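Local atomic coordinates of hypothetical protein Cgl3021 (PDB entry 2NSF), a protein that probably catalyses the mycothiol-dependent isomerisation of maleylpyruvate, using a zinc-binding N-terminal domain joined to a smaller C-terminal domain. Residues I181-L186 / G230-I235; A53-H58 / D115-L120; P94-P99 / N103-Y108. One frame throughout, in Å; residues are numbered along the deposited sequence.

Interaction 1: I181-L186 / G230-I235; sequences IPEVIL and GSLAGI
The carbonyl oxygen P182 O takes two backbone N-H groups, L186 N at 3.1 Å and, more weakly, I185 N, and so starts helix 183-199 just where L186 meets L232. The contact is a packing of two helix N-termini in the C-terminal domain; each first turn has its own bonds, and the helices meet through apolar side-chain atoms. On the partner helix, 232-239, S231 is the N-cap: its OG accepts from G234 N at 3.3 Å. L232 has CG anti to its own backbone N (chi1 -174°), and its CD2 branch reaches L186 CB at 3.4 Å, tighter than usual for two carbons. The same methyl lies 3.6 Å from E183 CG, the two side chains crossing at about a right angle; the aliphatic stem of E183 is thus the contacting part, while its carboxylate goes to a salt bridge with R187. L232 also rests on D210 of strand 206-210, while I181, P182 and I185 pack on W166 of helix 156-171. L186 CD1 comes over the backbone of the second helix, 3.9 Å from A233 CA and 4.1 Å from A233 CB.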
# COMPACT_ATOMS: atom_id res chain seq x y z
N ILE A 181 -11.57 1.80 3.53
CA ILE A 181 -11.05 0.87 2.53
C ILE A 181 -11.95 -0.30 2.20
O ILE A 181 -12.39 -1.03 3.10
CB ILE A 181 -9.67 0.33 2.97
CG1 ILE A 181 -8.73 1.50 3.27
CG2 ILE A 181 -9.08 -0.56 1.88
CD1 ILE A 181 -7.43 1.09 3.94
N PRO A 182 -12.25 -0.50 0.90
CA PRO A 182 -13.11 -1.61 0.47
C PRO A 182 -12.64 -2.92 1.08
O PRO A 182 -11.44 -3.21 1.13
CB PRO A 182 -12.95 -1.59 -1.05
CG PRO A 182 -12.83 -0.12 -1.33
CD PRO A 182 -11.87 0.34 -0.24
N GLU A 183 -13.59 -3.72 1.55
CA GLU A 183 -13.29 -4.99 2.18
C GLU A 183 -12.39 -5.91 1.36
O GLU A 183 -11.51 -6.57 1.91
CB GLU A 183 -14.59 -5.69 2.54
CG GLU A 183 -14.42 -6.94 3.37
CD GLU A 183 -15.75 -7.50 3.82
OE1 GLU A 183 -16.50 -6.76 4.50
OE2 GLU A 183 -16.06 -8.67 3.49
N VAL A 184 -12.60 -5.98 0.05
CA VAL A 184 -11.78 -6.87 -0.77
C VAL A 184 -10.31 -6.48 -0.65
O VAL A 184 -9.43 -7.35 -0.68
CB VAL A 184 -12.23 -6.85 -2.26
CG1 VAL A 184 -11.96 -5.49 -2.89
CG2 VAL A 184 -11.53 -7.96 -3.03
N ILE A 185 -10.04 -5.19 -0.50
CA ILE A 185 -8.66 -4.74 -0.35
C ILE A 185 -8.15 -5.06 1.04
O ILE A 185 -7.01 -5.50 1.20
CB ILE A 185 -8.54 -3.22 -0.64
CG1 ILE A 185 -8.71 -2.99 -2.15
CG2 ILE A 185 -7.19 -2.69 -0.16
CD1 ILE A 185 -8.77 -1.54 -2.55
N LEU A 186 -8.98 -4.87 2.06
CA LEU A 186 -8.58 -5.17 3.43
C LEU A 186 -8.31 -6.67 3.60
O LEU A 186 -7.33 -7.06 4.24
CB LEU A 186 -9.67 -4.75 4.42
CG LEU A 186 -9.88 -3.24 4.63
CD1 LEU A 186 -11.01 -3.01 5.61
CD2 LEU A 186 -8.58 -2.61 5.15
N GLY A 230 -10.37 -8.38 16.12
CA GLY A 230 -11.14 -7.17 15.96
C GLY A 230 -11.85 -7.24 14.62
O GLY A 230 -11.97 -8.32 14.05
N SER A 231 -12.33 -6.11 14.12
CA SER A 231 -12.98 -6.11 12.82
C SER A 231 -11.84 -6.17 11.81
O SER A 231 -10.67 -6.02 12.18
CB SER A 231 -13.77 -4.82 12.60
OG SER A 231 -12.90 -3.69 12.58
N LEU A 232 -12.16 -6.39 10.54
CA LEU A 232 -11.13 -6.47 9.51
C LEU A 232 -10.31 -5.19 9.45
O LEU A 232 -9.08 -5.23 9.36
CB LEU A 232 -11.76 -6.77 8.16
CG LEU A 232 -10.83 -7.04 6.97
CD1 LEU A 232 -9.98 -8.28 7.24
CD2 LEU A 232 -11.67 -7.22 5.72
N ALA A 233 -10.98 -4.04 9.50
CA ALA A 233 -10.25 -2.77 9.45
C ALA A 233 -9.31 -2.67 10.65
O ALA A 233 -8.19 -2.18 10.54
CB ALA A 233 -11.23 -1.60 9.46
N GLY A 234 -9.78 -3.17 11.79
CA GLY A 234 -8.97 -3.13 13.00
C GLY A 234 -7.70 -3.97 12.92
O GLY A 234 -6.63 -3.51 13.32
N ILE A 235 -7.81 -5.20 12.43
CA ILE A 235 -6.61 -6.04 12.37
C ILE A 235 -5.66 -5.60 11.27
O ILE A 235 -4.46 -5.78 11.39
CB ILE A 235 -6.94 -7.55 12.21
CG1 ILE A 235 -7.68 -7.84 10.91
CG2 ILE A 235 -7.76 -8.02 13.42
CD1 ILE A 235 -7.82 -9.33 10.60

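Interaction 2: A53-H58 / D115-L120; sequences AEFGEH and DALRNL
In the N-terminal domain, a helical bundle of the kind found in DinB-like proteins, the loop after helix 29-49 makes a type I turn from E54 to E57, and the ring of F55 within that turn is inserted between L117 and R118 of helix 114-133. L117 works at the ring edge: its CD1 methyl lies near the ring plane, 4.0 Å from F55 CD2. R118 meets the far end of the ring instead. Its chain is extended from CG to NE and then turned at the last torsion (chi4 -80°), which brings a face of the guanidinium against F55, whose CZ sits 3.5 Å above the guanidinium plane, over its centre. The ring is inclined, at 53° to that plane, so the nearest pair, F55 CE1 and R118 NH2 at 3.3 Å, meets obliquely. I70 of helix 66-89 touches both L117 and F55. The polar work of R118 is done around the exit from helix 29-49: NH1 bonds to L47 O, and NH2 to both V50 O and N52 OD1, while D115 OD1 accepts from N52 ND2. One arginine therefore joins loop and helix by two different means. With its N-H groups directed to oxygens, the rotation of the guanidinium should be restrained, and the carbon ring against its face probably shields part of the positive charge from solvent.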
# COMPACT_ATOMS: atom_id res chain seq x y z
N ALA A 53 0.53 24.94 4.17
CA ALA A 53 1.31 25.24 5.36
C ALA A 53 1.48 24.02 6.26
O ALA A 53 2.32 24.03 7.16
CB ALA A 53 0.65 26.38 6.14
N GLU A 54 0.70 22.98 6.01
CA GLU A 54 0.76 21.76 6.82
C GLU A 54 1.66 20.67 6.23
O GLU A 54 1.89 19.64 6.87
CB GLU A 54 -0.65 21.20 7.02
CG GLU A 54 -1.64 22.20 7.62
CD GLU A 54 -3.06 21.64 7.70
OE1 GLU A 54 -3.55 21.11 6.68
OE2 GLU A 54 -3.68 21.75 8.78
N PHE A 55 2.16 20.89 5.02
CA PHE A 55 3.03 19.90 4.37
C PHE A 55 4.29 19.62 5.18
O PHE A 55 4.77 18.49 5.23
CB PHE A 55 3.43 20.38 2.96
CG PHE A 55 2.39 20.10 1.90
CD1 PHE A 55 1.03 20.22 2.17
CD2 PHE A 55 2.79 19.76 0.61
CE1 PHE A 55 0.08 20.00 1.17
CE2 PHE A 55 1.85 19.53 -0.40
CZ PHE A 55 0.49 19.66 -0.12
N GLY A 56 4.82 20.66 5.81
CA GLY A 56 6.03 20.51 6.60
C GLY A 56 5.86 19.84 7.95
O GLY A 56 6.85 19.53 8.62
N GLU A 57 4.62 19.60 8.36
CA GLU A 57 4.36 18.96 9.65
C GLU A 57 4.51 17.45 9.51
O GLU A 57 4.49 16.91 8.41
CB GLU A 57 2.95 19.28 10.13
CG GLU A 57 2.58 20.75 10.11
CD GLU A 57 1.17 21.00 10.61
OE1 GLU A 57 0.28 20.18 10.31
OE2 GLU A 57 0.96 22.01 11.31
N HIS A 58 4.66 16.77 10.65
CA HIS A 58 4.81 15.32 10.65
C HIS A 58 3.58 14.65 10.05
O HIS A 58 2.46 15.11 10.23
CB HIS A 58 4.98 14.79 12.07
CG HIS A 58 6.15 15.36 12.80
ND1 HIS A 58 7.45 15.12 12.42
CD2 HIS A 58 6.22 16.16 13.89
CE1 HIS A 58 8.27 15.74 13.25
NE2 HIS A 58 7.55 16.38 14.15
N ASP A 115 2.80 23.58 -3.81
CA ASP A 115 2.13 23.52 -5.10
C ASP A 115 2.89 22.66 -6.11
O ASP A 115 2.28 22.04 -6.98
CB ASP A 115 1.91 24.92 -5.66
CG ASP A 115 0.76 25.65 -4.98
OD1 ASP A 115 -0.04 24.98 -4.28
OD2 ASP A 115 0.65 26.88 -5.14
N ALA A 116 4.21 22.62 -5.99
CA ALA A 116 5.02 21.81 -6.90
C ALA A 116 4.73 20.34 -6.63
O ALA A 116 4.66 19.53 -7.56
CB ALA A 116 6.49 22.10 -6.69
N LEU A 117 4.55 20.00 -5.36
CA LEU A 117 4.26 18.62 -4.98
C LEU A 117 2.85 18.22 -5.40
O LEU A 117 2.62 17.08 -5.79
CB LEU A 117 4.44 18.43 -3.47
CG LEU A 117 5.88 18.43 -2.95
CD1 LEU A 117 5.91 18.23 -1.45
CD2 LEU A 117 6.66 17.31 -3.64
N ARG A 118 1.91 19.15 -5.31
CA ARG A 118 0.54 18.83 -5.73
C ARG A 118 0.54 18.58 -7.23
O ARG A 118 -0.17 17.71 -7.72
CB ARG A 118 -0.42 19.98 -5.39
CG ARG A 118 -0.66 20.22 -3.90
CD ARG A 118 -1.62 21.39 -3.69
NE ARG A 118 -1.76 21.76 -2.29
CZ ARG A 118 -2.53 21.12 -1.41
NH1 ARG A 118 -3.24 20.06 -1.78
NH2 ARG A 118 -2.58 21.54 -0.15
N ASN A 119 1.35 19.34 -7.97
CA ASN A 119 1.41 19.17 -9.41
C ASN A 119 2.07 17.84 -9.78
O ASN A 119 1.64 17.17 -10.72
CB ASN A 119 2.15 20.34 -10.07
CG ASN A 119 1.37 21.65 -9.97
OD1 ASN A 119 0.14 21.65 -10.10
ND2 ASN A 119 2.08 22.75 -9.75
N LEU A 120 3.10 17.47 -9.04
CA LEU A 120 3.81 16.21 -9.28
C LEU A 120 2.86 15.04 -9.02
O LEU A 120 2.80 14.08 -9.79
CB LEU A 120 5.02 16.11 -8.34
CG LEU A 120 5.75 14.77 -8.24
CD1 LEU A 120 6.16 14.29 -9.62
CD2 LEU A 120 6.97 14.91 -7.34

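Interaction 3: P94-P99 / N103-Y108. With SO4 (sulfate ion), chain C.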
# COMPACT_ATOMS: atom_id res chain seq x y z
N PRO A 94 13.32 -1.59 -14.28
CA PRO A 94 13.01 -1.75 -12.86
C PRO A 94 12.24 -0.59 -12.25
O PRO A 94 12.26 0.53 -12.77
CB PRO A 94 14.39 -1.94 -12.22
CG PRO A 94 15.28 -1.14 -13.13
CD PRO A 94 14.78 -1.53 -14.49
N MET A 95 11.57 -0.86 -11.13
CA MET A 95 10.80 0.18 -10.45
C MET A 95 11.68 1.38 -10.12
O MET A 95 11.31 2.52 -10.41
CB MET A 95 10.17 -0.36 -9.17
CG MET A 95 8.86 -1.08 -9.39
SD MET A 95 8.16 -1.67 -7.83
CE MET A 95 7.46 -0.14 -7.16
N TYR A 96 12.83 1.11 -9.51
CA TYR A 96 13.78 2.15 -9.13
C TYR A 96 15.17 1.79 -9.61
O TYR A 96 15.51 0.62 -9.75
CB TYR A 96 13.83 2.30 -7.60
CG TYR A 96 12.50 2.70 -7.00
CD1 TYR A 96 12.05 4.02 -7.05
CD2 TYR A 96 11.67 1.74 -6.41
CE1 TYR A 96 10.81 4.38 -6.54
CE2 TYR A 96 10.43 2.09 -5.90
CZ TYR A 96 10.00 3.41 -5.97
OH TYR A 96 8.77 3.76 -5.46
N VAL A 97 15.99 2.82 -9.87
CA VAL A 97 17.35 2.59 -10.33
C VAL A 97 18.12 1.85 -9.25
O VAL A 97 18.91 0.94 -9.54
CB VAL A 97 18.07 3.93 -10.63
CG1 VAL A 97 19.54 3.68 -10.92
CG2 VAL A 97 17.41 4.61 -11.81
N SER A 98 17.88 2.23 -8.00
CA SER A 98 18.54 1.61 -6.85
C SER A 98 17.84 2.05 -5.57
O SER A 98 17.05 3.00 -5.57
CB SER A 98 20.00 2.04 -6.80
OG SER A 98 20.10 3.43 -6.49
N PRO A 99 18.12 1.36 -4.45
CA PRO A 99 17.51 1.73 -3.17
C PRO A 99 17.92 3.15 -2.80
O PRO A 99 17.11 3.93 -2.30
CB PRO A 99 18.09 0.70 -2.20
CG PRO A 99 18.28 -0.50 -3.07
CD PRO A 99 18.87 0.10 -4.32
N ASN A 103 15.52 6.53 -2.16
CA ASN A 103 15.56 7.36 -0.97
C ASN A 103 15.95 8.79 -1.29
O ASN A 103 15.36 9.74 -0.77
CB ASN A 103 16.54 6.81 0.06
CG ASN A 103 16.07 5.51 0.66
OD1 ASN A 103 14.88 5.22 0.70
ND2 ASN A 103 17.01 4.71 1.17
N GLU A 104 16.95 8.95 -2.15
CA GLU A 104 17.43 10.27 -2.52
C GLU A 104 16.39 11.13 -3.23
O GLU A 104 16.35 12.34 -3.02
CB GLU A 104 18.70 10.15 -3.36
CG GLU A 104 19.91 9.75 -2.53
CD GLU A 104 21.07 9.26 -3.38
OE1 GLU A 104 21.15 9.66 -4.56
OE2 GLU A 104 21.91 8.49 -2.86
N GLU A 105 15.55 10.52 -4.07
CA GLU A 105 14.55 11.32 -4.75
C GLU A 105 13.44 11.72 -3.78
O GLU A 105 12.89 12.81 -3.88
CB GLU A 105 14.00 10.61 -6.00
CG GLU A 105 13.27 9.30 -5.78
CD GLU A 105 12.69 8.76 -7.08
OE1 GLU A 105 13.00 9.32 -8.16
OE2 GLU A 105 11.92 7.76 -7.01
N ILE A 106 13.12 10.84 -2.83
CA ILE A 106 12.10 11.19 -1.84
C ILE A 106 12.63 12.36 -1.01
O ILE A 106 11.88 13.28 -0.67
CB ILE A 106 11.77 10.00 -0.90
CG1 ILE A 106 10.94 8.97 -1.66
CG2 ILE A 106 11.01 10.50 0.32
CD1 ILE A 106 10.64 7.71 -0.87
N ALA A 107 13.92 12.33 -0.71
CA ALA A 107 14.54 13.41 0.06
C ALA A 107 14.43 14.73 -0.71
O ALA A 107 14.10 15.77 -0.14
CB ALA A 107 16.01 13.08 0.33
N TYR A 108 14.70 14.67 -2.01
CA TYR A 108 14.63 15.85 -2.86
C TYR A 108 13.20 16.37 -2.94
O TYR A 108 12.93 17.54 -2.69
CB TYR A 108 15.13 15.52 -4.27
CG TYR A 108 14.99 16.68 -5.23
CD1 TYR A 108 15.85 17.77 -5.17
CD2 TYR A 108 13.99 16.68 -6.20
CE1 TYR A 108 15.71 18.85 -6.05
CE2 TYR A 108 13.84 17.75 -7.08
CZ TYR A 108 14.70 18.83 -7.00
OH TYR A 108 14.57 19.89 -7.88
S SO4 C . 7.82 1.23 -3.00
O1 SO4 C . 7.69 1.97 -1.74
O2 SO4 C . 9.25 0.93 -3.22
O3 SO4 C . 7.07 -0.04 -2.93
O4 SO4 C . 7.30 2.04 -4.11
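The backbone link between P94-P99 and N103-Y108 is the first-turn bond of helix 99-109, N103 N to P99 O, 3.1 Å long and fairly straight at 164°. S98 precedes it as N-cap, its OG taking A101 N. The amide of N103 lies alongside the same carbonyl, N103 CG being 3.5 Å from P99 O. Y96, before the helix, and E105, within it, make the side-chain contact. E105 OE2 stands at the ring edge, 3.6 Å from Y96 CE1 and 3.7 Å from Y96 CD1, and the carboxylate is turned almost perpendicular to the ring, 82° from its plane. With chi1 near +60°, E105 CG occupies the position between backbone N and carbonyl carbon, and the chain then runs out extended to the tyrosine; Y75 of helix 66-89 touches it as well. Toward the hydroxyl and CE2 of Y96 lies a sulfate ion, probably from the crystallisation liquor, its O4 in the ring plane at the edge. Y96 OH donates to sulfate O4 over 2.6 Å, and sulfate O2 approaches Y96 CE2 obliquely at 3.1 Å. The methyl M95 CE is 3.8 Å from O4, while N76 ND2 and R102 NH2 supply further hydrogen bonds to the anion. Tyrosine, amide and guanidinium groups converging in this way are characteristic of an anion-binding pocket. Here the side chain of Y96 is about 7 Å from the zinc ion, so the sulfate may mark where an anionic group of substrate or thiol cofactor sits beside the metal site.

In the fold
Two of the three contacts lie in the metal-bearing N-terminal domain and one in the C-terminal domain. Of the first two, interaction 3 is nested along the chain inside the loop closed by interaction 2; helices 99-109 and 114-133 are consecutive, and the nearest atoms are about 6 Å apart without touching. Both flank helix 66-89, which carries the zinc ligand H72; the side chain of Y96 is about 5 Å from that of H72, that of L117 about 9 Å. E164 and H168 complete the protein ligands. Interaction 1 follows later in the chain, its centre about 30 Å from that of interaction 3 and across the chain's centre, away from the metal.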